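Local coordinates for dihydropteroate synthase (Xanthomonas albilineans, PDB 6OFW), which probably catalyses the condensation of para-aminobenzoate with 6-hydroxymethyl-7,8-dihydropterin diphosphate to give 7,8-dihydropteroate, a step of folate synthesis, at residues P97-T102 against A116-D121; Q123-P128 against V139-M144; D160-E165 against N202-A207; P191-G196 against A221-K226. All coordinates share one frame; numbering follows the deposited sequence.

Contact 1 (P97-T102 against A116-D121). With 22D (4-{[(2-amino-4-oxo-3,4-dihydropteridin-6-yl)methyl]amino}benzoic acid), chain E.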
loop_
_atom_site.group_PDB
_atom_site.type_symbol
_atom_site.label_atom_id
_atom_site.label_comp_id
_atom_site.label_asym_id
_atom_site.label_seq_id
_atom_site.Cartn_x
_atom_site.Cartn_y
_atom_site.Cartn_z
ATOM N N PRO B 97 20.562 0.182 14.090
ATOM C CA PRO B 97 21.490 1.102 13.484
ATOM C C PRO B 97 20.875 2.521 13.476
ATOM O O PRO B 97 19.690 2.641 13.286
ATOM C CB PRO B 97 21.622 0.615 12.040
ATOM C CG PRO B 97 21.034 -0.750 12.002
ATOM C CD PRO B 97 20.156 -0.873 13.206
ATOM N N LEU B 98 21.714 3.546 13.622
ATOM C CA LEU B 98 21.242 4.915 13.668
ATOM C C LEU B 98 21.897 5.730 12.586
ATOM O O LEU B 98 23.104 5.684 12.399
ATOM C CB LEU B 98 21.460 5.557 15.065
ATOM C CG LEU B 98 20.936 4.810 16.313
ATOM C CD1 LEU B 98 21.245 5.592 17.578
ATOM C CD2 LEU B 98 19.406 4.601 16.250
ATOM N N SER B 99 21.092 6.430 11.823
ATOM C CA SER B 99 21.575 7.294 10.774
ATOM C C SER B 99 21.448 8.730 11.235
ATOM O O SER B 99 20.490 9.073 11.918
ATOM C CB SER B 99 20.746 7.097 9.513
ATOM O OG SER B 99 21.053 8.099 8.558
ATOM N N VAL B 100 22.393 9.577 10.833
ATOM C CA VAL B 100 22.306 11.005 11.107
ATOM C C VAL B 100 22.027 11.715 9.800
ATOM O O VAL B 100 22.750 11.547 8.808
ATOM C CB VAL B 100 23.478 11.591 11.930
ATOM C CG1 VAL B 100 24.809 11.433 11.209
ATOM C CG2 VAL B 100 23.212 13.040 12.309
ATOM N N ASP B 101 20.945 12.462 9.775
ATOM C CA ASP B 101 20.541 13.191 8.583
ATOM C C ASP B 101 21.158 14.582 8.667
ATOM O O ASP B 101 20.614 15.468 9.341
ATOM C CB ASP B 101 19.020 13.257 8.502
ATOM C CG ASP B 101 18.447 13.689 7.166
ATOM O OD1 ASP B 101 19.099 14.471 6.466
ATOM O OD2 ASP B 101 17.331 13.255 6.836
ATOM N N THR B 102 22.325 14.760 8.022
ATOM C CA THR B 102 23.063 16.030 8.044
ATOM C C THR B 102 23.965 16.165 6.840
ATOM O O THR B 102 24.389 15.147 6.288
ATOM C CB THR B 102 23.869 16.171 9.361
ATOM O OG1 THR B 102 24.385 17.502 9.462
ATOM C CG2 THR B 102 24.991 15.127 9.515
ATOM N N ALA B 116 26.060 7.328 16.205
ATOM C CA ALA B 116 25.479 7.177 14.868
ATOM C C ALA B 116 26.315 6.200 14.061
ATOM O O ALA B 116 27.543 6.230 14.146
ATOM C CB ALA B 116 25.409 8.523 14.148
ATOM N N GLY B 117 25.649 5.338 13.306
ATOM C CA GLY B 117 26.285 4.331 12.469
ATOM C C GLY B 117 26.198 4.557 10.982
ATOM O O GLY B 117 26.743 3.766 10.209
ATOM N N MET B 118 25.544 5.641 10.548
ATOM C CA MET B 118 25.390 5.932 9.125
ATOM C C MET B 118 25.201 7.423 8.961
ATOM O O MET B 118 24.641 8.075 9.848
ATOM C CB MET B 118 24.141 5.166 8.589
ATOM C CG MET B 118 23.713 5.521 7.155
ATOM S SD MET B 118 22.213 4.654 6.587
ATOM C CE MET B 118 22.764 3.006 6.657
ATOM N N ILE B 119 25.622 7.956 7.819
ATOM C CA ILE B 119 25.433 9.369 7.489
ATOM C C ILE B 119 24.475 9.452 6.313
ATOM O O ILE B 119 24.708 8.847 5.255
ATOM C CB ILE B 119 26.771 10.117 7.201
ATOM C CG1 ILE B 119 27.651 10.163 8.477
ATOM C CG2 ILE B 119 26.500 11.550 6.686
ATOM C CD1 ILE B 119 29.092 10.229 8.217
ATOM N N ASN B 120 23.383 10.191 6.505
ATOM C CA ASN B 120 22.404 10.382 5.457
ATOM C C ASN B 120 22.591 11.807 4.962
ATOM O O ASN B 120 22.183 12.752 5.636
ATOM C CB ASN B 120 20.983 10.086 5.991
ATOM C CG ASN B 120 19.918 10.383 4.989
ATOM O OD1 ASN B 120 20.167 10.344 3.804
ATOM N ND2 ASN B 120 18.745 10.746 5.457
ATOM N N ASP B 121 23.249 11.975 3.816
ATOM C CA ASP B 121 23.582 13.317 3.343
ATOM C C ASP B 121 22.799 13.814 2.124
ATOM O O ASP B 121 23.080 13.426 0.986
ATOM C CB ASP B 121 25.107 13.416 3.089
ATOM C CG ASP B 121 25.636 14.825 2.844
ATOM O OD1 ASP B 121 24.824 15.789 2.847
ATOM O OD2 ASP B 121 26.852 14.968 2.651
HETATM C C7 22D E . 14.959 14.732 4.546
HETATM N N8 22D E . 16.017 13.745 4.410
HETATM C C8A 22D E . 16.011 12.829 3.420
HETATM N N1 22D E . 17.025 11.919 3.377
HETATM C C2 22D E . 17.058 11.112 2.315
HETATM N N2 22D E . 18.092 10.291 2.150
HETATM N N3 22D E . 16.086 11.082 1.353
HETATM C C4 22D E . 14.961 11.877 1.339
HETATM O O4 22D E . 14.125 11.741 0.455
HETATM C C4A 22D E . 14.917 12.822 2.447
HETATM N N5 22D E . 13.848 13.688 2.572
HETATM C C6 22D E . 13.872 14.558 3.510
HETATM C C9 22D E . 12.778 15.583 3.641
HETATM N N10 22D E . 12.636 16.195 2.335
HETATM C CBX 22D E . 11.479 16.747 1.838
HETATM C CAR 22D E . 11.450 17.213 0.524
HETATM C CAT 22D E . 10.250 17.574 -0.061
HETATM C CAQ 22D E . 10.307 16.753 2.589
HETATM C CAS 22D E . 9.111 17.135 2.010
HETATM C CBY 22D E . 9.060 17.515 0.667
HETATM C CBV 22D E . 7.752 17.676 -0.002
HETATM O OAJ 22D E . 7.801 17.771 -1.302
HETATM O OXT 22D E . 6.718 17.723 0.639
HETATM O O HOH W 1 21.317 15.418 5.237
#
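Ala116 and Gly117 meet the start of strand 98-101. Ala116 CB packs on Val100 CG1, and Gly117 N donates to Leu98 O at 2.7 Å. Met118 N makes only a weak bond to the same oxygen. From here strand 118-121 runs parallel to 98-101. Met118 O accepts from Val100 N at 2.9 Å, while Met118 CG and SD lie along Ser99 CB. Ile119 turns to the other face, where its CG1 lies alongside Val100 CG1 at 4.1 Å. Asn120 N donates to Val100 O at 2.7 Å. With CG anti to the backbone N (chi1 175°), the Asn120 amide stands beside the Asp101 carboxylate, the two planes 51° apart. The amide grips bound pteroic acid (22D) by two bonds: Asn120 ND2 donates to N1 at 2.9 Å, and OD1 accepts from N2 at 2.7 Å. Asp61 is hydrogen-bonded to both Asn120 ND2 and Ser99 OG. Asn120 O accepts from Thr102 N, and a water links that oxygen to Asp101 OD1. The two strands form a beta-alpha-beta unit of the TIM barrel with helix 105-114, which packs on Val100 and Thr102. Strand 59-63 flanks 98-101, and helix 130-137 packs on Ile119.

Contact 2 (Q123-P128 against V139-M144). With 22D (4-{[(2-amino-4-oxo-3,4-dihydropteridin-6-yl)methyl]amino}benzoic acid), chain E.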
loop_
_atom_site.group_PDB
_atom_site.type_symbol
_atom_site.label_atom_id
_atom_site.label_comp_id
_atom_site.label_asym_id
_atom_site.label_seq_id
_atom_site.Cartn_x
_atom_site.Cartn_y
_atom_site.Cartn_z
ATOM N N GLN B 123 23.250 16.503 0.624
ATOM C CA GLN B 123 24.214 17.178 -0.250
ATOM C C GLN B 123 25.226 16.235 -0.901
ATOM O O GLN B 123 26.108 16.704 -1.622
ATOM C CB GLN B 123 24.918 18.305 0.516
ATOM C CG GLN B 123 24.059 19.566 0.629
ATOM C CD GLN B 123 24.037 20.334 -0.668
ATOM O OE1 GLN B 123 23.008 20.415 -1.351
ATOM N NE2 GLN B 123 25.181 20.896 -1.048
ATOM N N ALA B 124 25.074 14.903 -0.697
ATOM C CA ALA B 124 25.941 13.853 -1.272
ATOM C C ALA B 124 27.458 14.170 -1.122
ATOM O O ALA B 124 28.234 14.064 -2.077
ATOM C CB ALA B 124 25.576 13.612 -2.719
ATOM N N LEU B 125 27.855 14.592 0.096
ATOM C CA LEU B 125 29.238 14.941 0.492
ATOM C C LEU B 125 29.829 16.119 -0.264
ATOM O O LEU B 125 31.059 16.215 -0.394
ATOM C CB LEU B 125 30.178 13.705 0.429
ATOM C CG LEU B 125 29.660 12.467 1.170
ATOM C CD1 LEU B 125 30.574 11.303 0.992
ATOM C CD2 LEU B 125 29.384 12.772 2.643
ATOM N N ARG B 126 28.982 17.047 -0.720
ATOM C CA ARG B 126 29.454 18.231 -1.438
ATOM C C ARG B 126 29.897 19.372 -0.510
ATOM O O ARG B 126 30.590 20.282 -0.976
ATOM C CB ARG B 126 28.425 18.721 -2.469
ATOM C CG ARG B 126 28.364 17.836 -3.707
ATOM C CD ARG B 126 27.391 18.391 -4.729
ATOM N NE ARG B 126 25.989 18.260 -4.313
ATOM C CZ ARG B 126 24.983 18.936 -4.860
ATOM N NH1 ARG B 126 25.208 19.790 -5.852
ATOM N NH2 ARG B 126 23.742 18.761 -4.423
ATOM N N GLN B 127 29.504 19.347 0.786
ATOM C CA GLN B 127 29.967 20.381 1.724
ATOM C C GLN B 127 31.473 20.226 1.949
ATOM O O GLN B 127 31.942 19.104 2.157
ATOM C CB GLN B 127 29.278 20.289 3.080
ATOM C CG GLN B 127 28.029 21.125 3.213
ATOM C CD GLN B 127 28.284 22.608 3.320
ATOM O OE1 GLN B 127 28.967 23.125 4.217
ATOM N NE2 GLN B 127 27.712 23.328 2.399
ATOM N N PRO B 128 32.245 21.332 1.922
ATOM C CA PRO B 128 33.697 21.209 2.145
ATOM C C PRO B 128 34.035 20.500 3.465
ATOM O O PRO B 128 33.580 20.906 4.524
ATOM C CB PRO B 128 34.191 22.658 2.096
ATOM C CG PRO B 128 33.134 23.411 1.345
ATOM C CD PRO B 128 31.838 22.730 1.665
ATOM N N VAL B 139 31.782 4.487 8.098
ATOM C CA VAL B 139 30.346 4.239 8.322
ATOM C C VAL B 139 29.683 4.312 6.937
ATOM O O VAL B 139 30.204 5.038 6.078
ATOM C CB VAL B 139 29.660 5.264 9.293
ATOM C CG1 VAL B 139 30.123 5.103 10.740
ATOM C CG2 VAL B 139 29.820 6.707 8.813
ATOM N N PRO B 140 28.511 3.656 6.693
ATOM C CA PRO B 140 27.851 3.828 5.385
ATOM C C PRO B 140 27.387 5.275 5.203
ATOM O O PRO B 140 27.160 5.991 6.181
ATOM C CB PRO B 140 26.643 2.882 5.450
ATOM C CG PRO B 140 26.903 1.976 6.608
ATOM C CD PRO B 140 27.733 2.756 7.568
ATOM N N VAL B 141 27.228 5.691 3.959
ATOM C CA VAL B 141 26.794 7.053 3.621
ATOM C C VAL B 141 25.792 7.020 2.481
ATOM O O VAL B 141 26.034 6.357 1.465
ATOM C CB VAL B 141 27.974 8.016 3.305
ATOM C CG1 VAL B 141 28.869 7.491 2.180
ATOM C CG2 VAL B 141 27.480 9.438 2.993
ATOM N N VAL B 142 24.696 7.803 2.632
ATOM C CA VAL B 142 23.681 7.981 1.607
ATOM C C VAL B 142 24.040 9.202 0.784
ATOM O O VAL B 142 24.132 10.299 1.334
ATOM C CB VAL B 142 22.245 8.148 2.187
ATOM C CG1 VAL B 142 21.222 8.344 1.065
ATOM C CG2 VAL B 142 21.868 6.979 3.084
ATOM N N LEU B 143 24.162 9.010 -0.541
ATOM C CA LEU B 143 24.452 10.043 -1.520
ATOM C C LEU B 143 23.145 10.394 -2.231
ATOM O O LEU B 143 22.661 9.630 -3.064
ATOM C CB LEU B 143 25.527 9.554 -2.524
ATOM C CG LEU B 143 26.872 9.081 -1.958
ATOM C CD1 LEU B 143 27.810 8.604 -3.089
ATOM C CD2 LEU B 143 27.566 10.178 -1.153
ATOM N N MET B 144 22.521 11.506 -1.824
ATOM C CA MET B 144 21.241 11.920 -2.372
ATOM C C MET B 144 21.389 12.952 -3.455
ATOM O O MET B 144 22.326 13.752 -3.407
ATOM C CB MET B 144 20.354 12.504 -1.257
ATOM C CG MET B 144 18.850 12.460 -1.577
ATOM S SD MET B 144 17.873 13.509 -0.446
ATOM C CE MET B 144 18.193 15.092 -1.149
HETATM C C7 22D E . 14.959 14.732 4.546
HETATM N N8 22D E . 16.017 13.745 4.410
HETATM C C8A 22D E . 16.011 12.829 3.420
HETATM N N1 22D E . 17.025 11.919 3.377
HETATM C C2 22D E . 17.058 11.112 2.315
HETATM N N2 22D E . 18.092 10.291 2.150
HETATM N N3 22D E . 16.086 11.082 1.353
HETATM C C4 22D E . 14.961 11.877 1.339
HETATM O O4 22D E . 14.125 11.741 0.455
HETATM C C4A 22D E . 14.917 12.822 2.447
HETATM N N5 22D E . 13.848 13.688 2.572
HETATM C C6 22D E . 13.872 14.558 3.510
HETATM C C9 22D E . 12.778 15.583 3.641
HETATM N N10 22D E . 12.636 16.195 2.335
HETATM C CBX 22D E . 11.479 16.747 1.838
HETATM C CAR 22D E . 11.450 17.213 0.524
HETATM C CAT 22D E . 10.250 17.574 -0.061
HETATM C CAQ 22D E . 10.307 16.753 2.589
HETATM C CAS 22D E . 9.111 17.135 2.010
HETATM C CBY 22D E . 9.060 17.515 0.667
HETATM C CBV 22D E . 7.752 17.676 -0.002
HETATM O OAJ 22D E . 7.801 17.771 -1.302
HETATM O OXT 22D E . 6.718 17.723 0.639
HETATM O O HOH W 2 23.094 16.292 -3.254
#
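Leu125 meets Val141 and Leu143 in a small apolar cluster. Its CG is anti to the carbonyl carbon (chi1 -51°) and chi2 is extended at 176°. This sends the two methyl branches toward strand 141-144. Leu125 CD2 meets Val141 CG2 tip to tip at 3.9 Å, and CD1 reaches Leu143 CD2 at the same distance of 3.9 Å, the two leucine chains crossing at a slant. Val141 presents CG2 because this methyl is anti to its backbone N, with CG1 in the crowded position between N and the carbonyl carbon. Ala124 CB sits nearer the strand end, 4.1 Å from Leu143 CB and 3.3 Å from Met144 O. Ala124 and Leu125 are the middle residues of a type I' turn from Gln123 to Arg126. Gln123 O closes that turn by accepting from Arg126 N at 3.0 Å. Arg126 NE donates to Gln123 O at 3.1 Å, from the opposite face of its carbonyl plane. The Arg126 guanidinium also reaches a water that donates to Met144 O at 2.7 Å. Met144 SD lies 3.5 Å from N3 of bound pteroic acid (22D). Side chain meets side chain through apolar groups, and no direct hydrogen bond joins loop and strand; Ala124 CB also lies against Met144 O. Polar linkage runs through the water at Met144, whose own side chain borders the pterin.

Contact 3 (D160-E165 against N202-A207)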
loop_
_atom_site.group_PDB
_atom_site.type_symbol
_atom_site.label_atom_id
_atom_site.label_comp_id
_atom_site.label_asym_id
_atom_site.label_seq_id
_atom_site.Cartn_x
_atom_site.Cartn_y
_atom_site.Cartn_z
ATOM N N ASP B 160 15.773 18.320 -18.809
ATOM C CA ASP B 160 15.573 17.800 -20.159
ATOM C C ASP B 160 15.218 16.314 -20.024
ATOM O O ASP B 160 14.317 15.827 -20.698
ATOM C CB ASP B 160 16.838 17.996 -21.016
ATOM C CG ASP B 160 16.918 19.340 -21.726
ATOM O OD1 ASP B 160 15.960 20.149 -21.594
ATOM O OD2 ASP B 160 17.932 19.586 -22.414
ATOM N N ASP B 161 15.886 15.624 -19.089
ATOM C CA ASP B 161 15.659 14.214 -18.784
ATOM C C ASP B 161 16.072 14.011 -17.314
ATOM O O ASP B 161 17.237 13.767 -17.035
ATOM C CB ASP B 161 16.472 13.325 -19.753
ATOM C CG ASP B 161 16.230 11.825 -19.656
ATOM O OD1 ASP B 161 15.643 11.375 -18.647
ATOM O OD2 ASP B 161 16.661 11.098 -20.574
ATOM N N VAL B 162 15.117 14.129 -16.388
ATOM C CA VAL B 162 15.349 14.008 -14.939
ATOM C C VAL B 162 16.013 12.665 -14.570
ATOM O O VAL B 162 16.955 12.661 -13.787
ATOM C CB VAL B 162 14.069 14.308 -14.114
ATOM C CG1 VAL B 162 13.006 13.212 -14.261
ATOM C CG2 VAL B 162 14.390 14.591 -12.650
ATOM N N VAL B 163 15.598 11.554 -15.205
ATOM C CA VAL B 163 16.164 10.234 -14.929
ATOM C C VAL B 163 17.644 10.175 -15.300
ATOM O O VAL B 163 18.460 9.743 -14.475
ATOM C CB VAL B 163 15.343 9.084 -15.555
ATOM C CG1 VAL B 163 15.954 7.718 -15.210
ATOM C CG2 VAL B 163 13.895 9.158 -15.088
ATOM N N ALA B 164 17.988 10.642 -16.516
ATOM C CA ALA B 164 19.367 10.674 -17.005
ATOM C C ALA B 164 20.223 11.629 -16.168
ATOM O O ALA B 164 21.350 11.288 -15.830
ATOM C CB ALA B 164 19.390 11.091 -18.465
ATOM N N GLU B 165 19.674 12.785 -15.794
ATOM C CA GLU B 165 20.396 13.779 -14.988
ATOM C C GLU B 165 20.648 13.320 -13.545
ATOM O O GLU B 165 21.740 13.544 -13.010
ATOM C CB GLU B 165 19.684 15.134 -15.049
ATOM C CG GLU B 165 19.786 15.737 -16.445
ATOM C CD GLU B 165 19.036 17.030 -16.689
ATOM O OE1 GLU B 165 18.936 17.842 -15.743
ATOM O OE2 GLU B 165 18.569 17.245 -17.831
ATOM N N ASN B 202 9.009 13.348 -9.993
ATOM C CA ASN B 202 9.019 12.296 -8.956
ATOM C C ASN B 202 8.431 10.987 -9.463
ATOM O O ASN B 202 8.983 9.917 -9.180
ATOM C CB ASN B 202 8.304 12.769 -7.690
ATOM C CG ASN B 202 9.080 13.835 -6.954
ATOM O OD1 ASN B 202 10.285 13.740 -6.772
ATOM N ND2 ASN B 202 8.412 14.886 -6.522
ATOM N N VAL B 203 7.315 11.070 -10.220
ATOM C CA VAL B 203 6.643 9.889 -10.786
ATOM C C VAL B 203 7.578 9.235 -11.819
ATOM O O VAL B 203 7.775 8.011 -11.799
ATOM C CB VAL B 203 5.252 10.263 -11.376
ATOM C CG1 VAL B 203 4.633 9.103 -12.158
ATOM C CG2 VAL B 203 4.303 10.740 -10.276
ATOM N N GLN B 204 8.214 10.064 -12.666
ATOM C CA GLN B 204 9.191 9.583 -13.649
ATOM C C GLN B 204 10.344 8.837 -12.955
ATOM O O GLN B 204 10.699 7.733 -13.371
ATOM C CB GLN B 204 9.725 10.772 -14.464
ATOM C CG GLN B 204 10.379 10.394 -15.790
ATOM C CD GLN B 204 9.399 9.962 -16.851
ATOM O OE1 GLN B 204 9.661 9.042 -17.619
ATOM N NE2 GLN B 204 8.245 10.603 -16.921
ATOM N N LEU B 205 10.894 9.408 -11.868
ATOM C CA LEU B 205 11.999 8.775 -11.141
ATOM C C LEU B 205 11.616 7.469 -10.480
ATOM O O LEU B 205 12.409 6.527 -10.460
ATOM C CB LEU B 205 12.585 9.739 -10.112
ATOM C CG LEU B 205 13.488 10.833 -10.684
ATOM C CD1 LEU B 205 13.585 11.974 -9.719
ATOM C CD2 LEU B 205 14.869 10.273 -11.051
ATOM N N LEU B 206 10.400 7.413 -9.927
ATOM C CA LEU B 206 9.878 6.205 -9.292
ATOM C C LEU B 206 9.642 5.105 -10.345
ATOM O O LEU B 206 10.059 3.965 -10.137
ATOM C CB LEU B 206 8.572 6.529 -8.535
ATOM C CG LEU B 206 7.871 5.365 -7.814
ATOM C CD1 LEU B 206 8.844 4.582 -6.961
ATOM C CD2 LEU B 206 6.734 5.874 -6.963
ATOM N N ALA B 207 8.991 5.450 -11.461
ATOM C CA ALA B 207 8.735 4.493 -12.540
ATOM C C ALA B 207 10.047 3.978 -13.131
ATOM O O ALA B 207 10.154 2.789 -13.406
ATOM C CB ALA B 207 7.882 5.137 -13.630
#
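Val162 turns CG2 anti to its backbone N and CG1 between N and the carbonyl carbon (chi1 70°); this splits its methyls between Gln204 and Leu205. This is a helix-helix contact on the outside of the TIM barrel. The start of helix 162-179 packs against the later part of helix 199-207. Val162 CG1 lies 4.1 Å from Gln204 CB, and its CG2 lies 4.0 Å from Leu205 CD1. Val163 has CG1 anti to the backbone N, and it is CG2, beside that nitrogen, that does the touching. Val163 CG2 meets Gln204 CG at 3.8 Å, the two side chains crossing at about a right angle. Gln204 CB and CG face the valines, while OE1 makes a weak hydrogen bond to His208. Leu205 brings both branches into the contact: CD1 goes to Val162, and CD2 comes within 4.1 Å of Val163 CA. Leu205 also packs on Phe193. Gln204 borders the dimer interface as well, packing on Val281 of the second subunit. The helices meet through carbon atoms: valine and leucine methyls, Val163 CA and the aliphatic part of Gln204. The first turn of helix 162-179 is capped by Asp161 at the N-cap. Ala164 N donates to Asp161 OD1 at 3.3 Å, reaching it from above the carboxylate plane.

Contact 4 (P191-G196 against A221-K226). With 22D (4-{[(2-amino-4-oxo-3,4-dihydropteridin-6-yl)methyl]amino}benzoic acid), chain E.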
loop_
_atom_site.group_PDB
_atom_site.type_symbol
_atom_site.label_atom_id
_atom_site.label_comp_id
_atom_site.label_asym_id
_atom_site.label_seq_id
_atom_site.Cartn_x
_atom_site.Cartn_y
_atom_site.Cartn_z
ATOM N N PRO B 191 17.466 9.104 -5.173
ATOM C CA PRO B 191 17.075 10.080 -6.172
ATOM C C PRO B 191 16.583 11.408 -5.594
ATOM O O PRO B 191 16.368 12.299 -6.335
ATOM C CB PRO B 191 15.942 9.383 -6.934
ATOM C CG PRO B 191 15.384 8.395 -5.976
ATOM C CD PRO B 191 16.537 7.984 -5.092
ATOM N N GLY B 192 16.416 11.469 -4.278
ATOM C CA GLY B 192 15.949 12.690 -3.630
ATOM C C GLY B 192 14.567 13.114 -4.056
ATOM O O GLY B 192 14.390 14.212 -4.599
ATOM N N PHE B 193 13.564 12.247 -3.817
ATOM C CA PHE B 193 12.182 12.596 -4.175
ATOM C C PHE B 193 11.775 13.881 -3.480
ATOM O O PHE B 193 12.070 14.045 -2.307
ATOM C CB PHE B 193 11.200 11.448 -3.853
ATOM C CG PHE B 193 11.373 10.224 -4.730
ATOM C CD1 PHE B 193 10.990 10.246 -6.070
ATOM C CD2 PHE B 193 11.906 9.049 -4.216
ATOM C CE1 PHE B 193 11.161 9.110 -6.883
ATOM C CE2 PHE B 193 12.060 7.914 -5.023
ATOM C CZ PHE B 193 11.697 7.952 -6.349
ATOM N N GLY B 194 11.172 14.807 -4.230
ATOM C CA GLY B 194 10.718 16.088 -3.690
ATOM C C GLY B 194 11.756 17.194 -3.545
ATOM O O GLY B 194 11.400 18.306 -3.159
ATOM N N PHE B 195 13.035 16.922 -3.841
ATOM C CA PHE B 195 14.097 17.957 -3.765
ATOM C C PHE B 195 14.325 18.555 -5.157
ATOM O O PHE B 195 14.953 17.919 -6.002
ATOM C CB PHE B 195 15.399 17.358 -3.224
ATOM C CG PHE B 195 15.344 17.022 -1.757
ATOM C CD1 PHE B 195 14.865 15.789 -1.324
ATOM C CD2 PHE B 195 15.829 17.914 -0.806
ATOM C CE1 PHE B 195 14.870 15.456 0.030
ATOM C CE2 PHE B 195 15.828 17.580 0.551
ATOM C CZ PHE B 195 15.363 16.351 0.954
ATOM N N GLY B 196 13.764 19.736 -5.394
ATOM C CA GLY B 196 13.845 20.416 -6.689
ATOM C C GLY B 196 13.254 19.560 -7.795
ATOM O O GLY B 196 13.875 19.397 -8.849
ATOM N N ALA B 221 14.716 5.221 -1.049
ATOM C CA ALA B 221 13.638 6.062 -1.556
ATOM C C ALA B 221 12.885 6.640 -0.358
ATOM O O ALA B 221 12.572 5.907 0.574
ATOM C CB ALA B 221 12.680 5.233 -2.397
ATOM N N GLY B 222 12.599 7.928 -0.414
ATOM C CA GLY B 222 11.831 8.631 0.616
ATOM C C GLY B 222 10.733 9.468 -0.015
ATOM O O GLY B 222 11.038 10.486 -0.517
ATOM N N LEU B 223 9.494 9.001 0.016
ATOM C CA LEU B 223 8.346 9.736 -0.549
ATOM C C LEU B 223 7.335 9.960 0.568
ATOM O O LEU B 223 6.261 10.378 0.267
ATOM C CB LEU B 223 7.704 8.926 -1.669
ATOM C CG LEU B 223 8.554 8.696 -2.910
ATOM C CD1 LEU B 223 8.886 7.235 -3.070
ATOM C CD2 LEU B 223 7.874 9.201 -4.158
ATOM N N SER B 224 7.766 9.744 1.805
ATOM C CA SER B 224 6.880 9.788 2.968
ATOM C C SER B 224 6.140 11.119 3.141
ATOM O O SER B 224 6.781 12.075 3.415
ATOM C CB SER B 224 7.592 9.391 4.207
ATOM O OG SER B 224 6.662 9.150 5.191
ATOM N N ARG B 225 4.829 11.077 2.969
ATOM C CA ARG B 225 3.857 12.167 3.172
ATOM C C ARG B 225 4.232 13.430 2.403
ATOM O O ARG B 225 3.858 14.533 2.805
ATOM C CB ARG B 225 3.739 12.502 4.667
ATOM C CG ARG B 225 3.361 11.321 5.560
ATOM C CD ARG B 225 3.304 11.816 6.976
ATOM N NE ARG B 225 2.837 10.771 7.881
ATOM C CZ ARG B 225 2.577 10.983 9.158
ATOM N NH1 ARG B 225 2.732 12.194 9.683
ATOM N NH2 ARG B 225 2.154 9.991 9.923
ATOM N N LYS B 226 4.991 13.266 1.329
ATOM C CA LYS B 226 5.512 14.373 0.555
ATOM C C LYS B 226 4.432 15.028 -0.303
ATOM O O LYS B 226 3.400 14.421 -0.595
ATOM C CB LYS B 226 6.754 13.919 -0.250
ATOM C CG LYS B 226 7.998 13.823 0.659
ATOM C CD LYS B 226 9.291 13.558 -0.085
ATOM C CE LYS B 226 10.436 13.543 0.895
ATOM N NZ LYS B 226 11.730 13.169 0.264
HETATM C C7 22D E . 14.959 14.732 4.546
HETATM N N8 22D E . 16.017 13.745 4.410
HETATM C C8A 22D E . 16.011 12.829 3.420
HETATM N N1 22D E . 17.025 11.919 3.377
HETATM C C2 22D E . 17.058 11.112 2.315
HETATM N N2 22D E . 18.092 10.291 2.150
HETATM N N3 22D E . 16.086 11.082 1.353
HETATM C C4 22D E . 14.961 11.877 1.339
HETATM O O4 22D E . 14.125 11.741 0.455
HETATM C C4A 22D E . 14.917 12.822 2.447
HETATM N N5 22D E . 13.848 13.688 2.572
HETATM C C6 22D E . 13.872 14.558 3.510
HETATM C C9 22D E . 12.778 15.583 3.641
HETATM N N10 22D E . 12.636 16.195 2.335
HETATM C CBX 22D E . 11.479 16.747 1.838
HETATM C CAR 22D E . 11.450 17.213 0.524
HETATM C CAT 22D E . 10.250 17.574 -0.061
HETATM C CAQ 22D E . 10.307 16.753 2.589
HETATM C CAS 22D E . 9.111 17.135 2.010
HETATM C CBY 22D E . 9.060 17.515 0.667
HETATM C CBV 22D E . 7.752 17.676 -0.002
HETATM O OAJ 22D E . 7.801 17.771 -1.302
HETATM O OXT 22D E . 6.718 17.723 0.639
HETATM O O HOH W 3 14.037 10.150 -1.798
#
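Phe193 packs its ring against Leu223. Leu223 CD2 lies over one ring face, 3.9 Å from the centroid and 20° off the normal, a CH-pi contact. Leu223 CG stands over the same ring, 3.6 Å from CD2 of Phe193. Ala221 CB comes in at the ring edge, 3.8 Å from CE2 of Phe193. Lys226 crosses to the other loop with its chain extended beyond CG, which carries NZ deep between the two loops. There NZ donates to Phe193 O at 2.7 Å, tilted 30° from the carbonyl plane. Lys226 NZ also donates to Gly222 O at 2.9 Å, from above that carbonyl plane. In bound pteroic acid (22D), Lys226 NZ donates to O4 at 2.8 Å and to N5 at 3.2 Å. Lys226 CG and CE lie against the benzoate half of 22D. Phe195 borders the ligand, with CAR of 22D over one ring face, toward the rim. Phe193 N and Gly222 N both donate to a water beside O4. These loops follow barrel strands and line the pterin pocket. Four acceptors exceed three N-H, and some bonds are probably shared, likeliest the longer one to N5. Together they fix NZ, which joins Phe193 O and Gly222 O to the pterin.

How the contacts relate
Contact 1 comes first along the chain. It closes the loop over helix 105-114 by pairing strands 98-101 and 118-121. Contact 2 follows in series and closes the next loop, over helix 130-137. It joins contact 1 directly, because strands 118-121 and 141-144 are neighbours in the barrel sheet. Contact 3 closes the chain over strand 187-190, from helix 162-179 to helix 199-207. Contact 4 joins the loops after strands 187-190 and 220-221, with helix 199-207 between. The segments of contacts 3 and 4 alternate, so these two cross. They touch where Phe193 and Gly194 meet helix 199-207. Met144 and Phe195 link contacts 2 and 4. Contacts 1, 2 and 4 all touch 22D.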